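Local coordinates for acetyl-CoA acetyltransferase (Mycobacterium smegmatis, PDB 4EGV), which adopts the thiolase fold as a monomer and is assigned to the thiolase family, so it may have acyltransferase activity, at residues A[296-308]-A[428-440]. Sequence-based numbering, arbitrary orientation.
Sequences LRGHADMKEPKLL and VADNSAQLQAEHD
V428 meets H299 through its backbone: its carbonyl O lies beside the edge of the imidazole, near the ring plane, too poorly angled for a bond to NE2. Two residues on, D430 takes the ring by its other nitrogen. H299 ND1 donates to D430 OD2 over 2.7 Å, in the ring plane and nearly straight (166°), using the anti lone pair of the oxygen, while the carboxylate is turned steeply from the ring. W427 stacks on the same imidazole. D430 has its CG between its own backbone N and carbonyl carbon (chi1 74°), which leaves OD1 turned back to its own chain. There it accepts S432 N at 3.1 Å, an Asx turn leading into helix 432-440, and S432 OG at 2.8 Å from above the carboxylate plane. S432 OG in turn accepts D301 N at 3.2 Å, while the D301 side chain bonds elsewhere, to S416. Along the helix L435 sets its CB 4.0 Å from SE of M302, a selenomethionine whose chain curls back on itself and brings CE close to the carbonyl O of L435. Q436 reaches across to the backbone of K303 with its amide. H439 closes the row: P305 CD and E304 OE1 both come to the edge of its imidazole, the carboxylate 86° from the ring plane, and E304 OE2 is held by S316 OG and the backbone N of A318.

Helix 432-440 thus runs alongside the edge of strand 296-303 that is not paired with 414-421, next to helix 317-330. At its N-terminal end D430 links ring, turn and hydroxyl. Its carboxylate fixes the proton on H299 ND1 and would tend to raise the imidazole's affinity for a second one, more so if D301, its OD2 5.0 Å from D430 OD2, is also charged.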
# COMPACT_ATOMS: atom_id res chain seq x y z
N LEU A 296 11.77 11.70 -10.49
CA LEU A 296 11.41 11.26 -9.18
C LEU A 296 12.06 12.24 -8.18
O LEU A 296 13.19 12.08 -7.76
CB LEU A 296 11.83 9.80 -8.98
CG LEU A 296 11.60 9.17 -7.61
CD1 LEU A 296 10.20 9.35 -7.10
CD2 LEU A 296 11.98 7.71 -7.68
N ARG A 297 11.32 13.27 -7.83
CA ARG A 297 11.85 14.34 -7.04
C ARG A 297 12.01 14.01 -5.58
O ARG A 297 13.02 14.31 -5.00
CB ARG A 297 11.06 15.62 -7.25
CG ARG A 297 11.26 16.25 -8.62
CD ARG A 297 12.62 16.96 -8.75
NE ARG A 297 12.80 18.09 -7.82
CZ ARG A 297 12.39 19.34 -8.05
NH1 ARG A 297 11.79 19.68 -9.17
NH2 ARG A 297 12.58 20.27 -7.14
N GLY A 298 11.03 13.35 -5.00
CA GLY A 298 11.16 12.91 -3.62
C GLY A 298 10.92 11.45 -3.43
O GLY A 298 10.25 10.80 -4.21
N HIS A 299 11.48 10.92 -2.36
CA HIS A 299 11.34 9.52 -2.07
C HIS A 299 11.71 9.25 -0.64
O HIS A 299 12.47 10.00 -0.08
CB HIS A 299 12.24 8.72 -3.00
CG HIS A 299 13.51 9.41 -3.37
ND1 HIS A 299 14.69 9.23 -2.67
CD2 HIS A 299 13.80 10.29 -4.36
CE1 HIS A 299 15.64 9.97 -3.22
NE2 HIS A 299 15.12 10.63 -4.24
N ALA A 300 11.11 8.22 -0.05
CA ALA A 300 11.55 7.64 1.22
C ALA A 300 10.99 6.23 1.37
O ALA A 300 9.98 5.91 0.78
CB ALA A 300 11.16 8.52 2.39
N ASP A 301 11.69 5.38 2.11
CA ASP A 301 11.24 4.03 2.43
C ASP A 301 11.31 3.80 3.96
O ASP A 301 12.38 3.86 4.55
CB ASP A 301 12.04 2.95 1.67
CG ASP A 301 12.19 3.22 0.15
OD1 ASP A 301 11.18 3.29 -0.59
OD2 ASP A 301 13.35 3.34 -0.32
N MSE A 302 10.17 3.53 4.58
CA MSE A 302 10.14 3.27 6.00
C MSE A 302 9.57 1.92 6.36
O MSE A 302 8.94 1.28 5.55
CB MSE A 302 9.39 4.38 6.72
CG MSE A 302 10.12 5.74 6.71
SE MSE A 302 11.85 5.78 7.64
CE MSE A 302 11.29 5.24 9.45
N LYS A 303 9.83 1.48 7.58
CA LYS A 303 9.39 0.17 8.06
C LYS A 303 9.00 0.20 9.53
O LYS A 303 9.70 0.80 10.32
CB LYS A 303 10.52 -0.85 7.85
CG LYS A 303 10.26 -2.22 8.46
CD LYS A 303 11.49 -3.11 8.40
CE LYS A 303 11.87 -3.30 6.92
NZ LYS A 303 13.32 -3.48 6.62
N GLU A 304 7.88 -0.43 9.89
CA GLU A 304 7.46 -0.63 11.29
C GLU A 304 8.02 -1.91 11.93
O GLU A 304 8.48 -2.81 11.23
CB GLU A 304 5.96 -0.64 11.40
CG GLU A 304 5.30 0.66 10.97
CD GLU A 304 5.27 1.76 12.07
OE1 GLU A 304 5.69 1.53 13.24
OE2 GLU A 304 4.81 2.88 11.76
N PRO A 305 8.03 -1.98 13.28
CA PRO A 305 8.32 -3.24 13.98
C PRO A 305 7.08 -4.12 14.00
O PRO A 305 6.02 -3.64 13.64
CB PRO A 305 8.72 -2.78 15.38
CG PRO A 305 8.09 -1.42 15.54
CD PRO A 305 8.05 -0.82 14.19
N LYS A 306 7.19 -5.39 14.41
CA LYS A 306 6.02 -6.28 14.39
C LYS A 306 4.88 -5.68 15.13
O LYS A 306 5.06 -4.92 16.05
CB LYS A 306 6.26 -7.69 14.96
CG LYS A 306 7.55 -7.90 15.69
CD LYS A 306 7.84 -9.39 15.84
CE LYS A 306 9.21 -9.72 15.24
NZ LYS A 306 9.23 -11.05 14.61
N LEU A 307 3.70 -6.09 14.73
CA LEU A 307 2.47 -5.55 15.20
C LEU A 307 2.38 -5.45 16.70
O LEU A 307 2.04 -4.48 17.18
CB LEU A 307 1.29 -6.30 14.59
CG LEU A 307 -0.08 -5.87 15.05
CD1 LEU A 307 -0.27 -4.44 14.77
CD2 LEU A 307 -1.10 -6.69 14.35
N LEU A 308 2.70 -6.40 17.49
CA LEU A 308 2.46 -6.17 18.92
C LEU A 308 3.50 -5.32 19.70
O LEU A 308 3.35 -5.10 20.90
CB LEU A 308 2.39 -7.53 19.53
CG LEU A 308 1.11 -8.34 19.67
CD1 LEU A 308 -0.21 -7.64 19.59
CD2 LEU A 308 1.19 -9.74 19.11
N VAL A 428 18.55 13.80 -5.36
CA VAL A 428 18.89 14.07 -3.98
C VAL A 428 18.79 12.75 -3.18
O VAL A 428 17.71 12.16 -3.11
CB VAL A 428 17.93 15.14 -3.36
CG1 VAL A 428 18.28 15.44 -1.88
CG2 VAL A 428 17.87 16.41 -4.19
N ALA A 429 19.89 12.29 -2.59
CA ALA A 429 19.86 11.12 -1.70
C ALA A 429 18.97 11.38 -0.47
O ALA A 429 19.05 12.43 0.15
CB ALA A 429 21.29 10.68 -1.29
N ASP A 430 18.10 10.42 -0.15
CA ASP A 430 17.25 10.51 1.04
C ASP A 430 17.90 9.95 2.33
O ASP A 430 18.83 9.15 2.32
CB ASP A 430 15.81 9.97 0.78
CG ASP A 430 15.73 8.43 0.70
OD1 ASP A 430 16.08 7.75 1.68
OD2 ASP A 430 15.28 7.90 -0.35
N ASN A 431 17.32 10.38 3.44
CA ASN A 431 17.76 10.10 4.78
C ASN A 431 17.04 8.95 5.49
O ASN A 431 16.93 8.93 6.70
CB ASN A 431 17.63 11.38 5.60
CG ASN A 431 18.66 11.47 6.67
OD1 ASN A 431 19.83 11.18 6.44
ND2 ASN A 431 18.23 11.86 7.86
N SER A 432 16.57 7.97 4.73
CA SER A 432 15.76 6.89 5.28
C SER A 432 16.51 6.04 6.27
O SER A 432 15.97 5.67 7.28
CB SER A 432 15.24 6.00 4.16
OG SER A 432 14.23 6.68 3.47
N ALA A 433 17.76 5.74 5.96
CA ALA A 433 18.58 4.86 6.79
C ALA A 433 18.73 5.37 8.24
O ALA A 433 18.54 4.64 9.20
CB ALA A 433 19.93 4.64 6.12
N GLN A 434 19.05 6.65 8.37
CA GLN A 434 19.18 7.32 9.66
C GLN A 434 17.80 7.56 10.34
O GLN A 434 17.70 7.45 11.55
CB GLN A 434 20.01 8.63 9.50
CG GLN A 434 20.19 9.53 10.76
CD GLN A 434 20.95 8.88 11.95
OE1 GLN A 434 21.88 8.10 11.76
NE2 GLN A 434 20.55 9.22 13.17
N LEU A 435 16.76 7.87 9.57
CA LEU A 435 15.38 7.92 10.10
C LEU A 435 14.81 6.57 10.56
O LEU A 435 14.02 6.53 11.49
CB LEU A 435 14.44 8.54 9.07
CG LEU A 435 14.56 10.05 8.94
CD1 LEU A 435 13.86 10.65 7.74
CD2 LEU A 435 14.39 10.86 10.20
N GLN A 436 15.19 5.48 9.89
CA GLN A 436 14.86 4.13 10.29
C GLN A 436 15.55 3.74 11.62
O GLN A 436 14.94 3.15 12.49
CB GLN A 436 15.25 3.15 9.17
CG GLN A 436 14.69 1.74 9.31
CD GLN A 436 13.16 1.72 9.32
OE1 GLN A 436 12.54 1.50 10.35
NE2 GLN A 436 12.55 1.99 8.16
N ALA A 437 16.84 4.06 11.76
CA ALA A 437 17.58 3.71 12.97
C ALA A 437 17.07 4.48 14.19
O ALA A 437 17.12 3.97 15.32
CB ALA A 437 19.08 3.89 12.77
N GLU A 438 16.57 5.69 13.96
CA GLU A 438 15.91 6.46 15.03
C GLU A 438 14.63 5.81 15.49
O GLU A 438 14.39 5.70 16.68
CB GLU A 438 15.63 7.89 14.61
CG GLU A 438 16.57 8.91 15.24
CD GLU A 438 16.75 10.17 14.38
OE1 GLU A 438 15.73 10.81 14.01
OE2 GLU A 438 17.91 10.50 14.07
N HIS A 439 13.80 5.38 14.55
CA HIS A 439 12.54 4.71 14.86
C HIS A 439 12.78 3.32 15.46
O HIS A 439 11.98 2.86 16.25
CB HIS A 439 11.65 4.64 13.62
CG HIS A 439 10.24 4.22 13.92
ND1 HIS A 439 9.76 2.96 13.65
CD2 HIS A 439 9.21 4.90 14.49
CE1 HIS A 439 8.51 2.87 14.04
NE2 HIS A 439 8.15 4.03 14.55
N ASP A 440 13.87 2.66 15.07
CA ASP A 440 14.23 1.35 15.60
C ASP A 440 14.69 1.46 17.04
O ASP A 440 14.63 0.47 17.78
CB ASP A 440 15.34 0.68 14.77
CG ASP A 440 14.82 0.05 13.47
OD1 ASP A 440 13.60 -0.12 13.35
OD2 ASP A 440 15.64 -0.26 12.58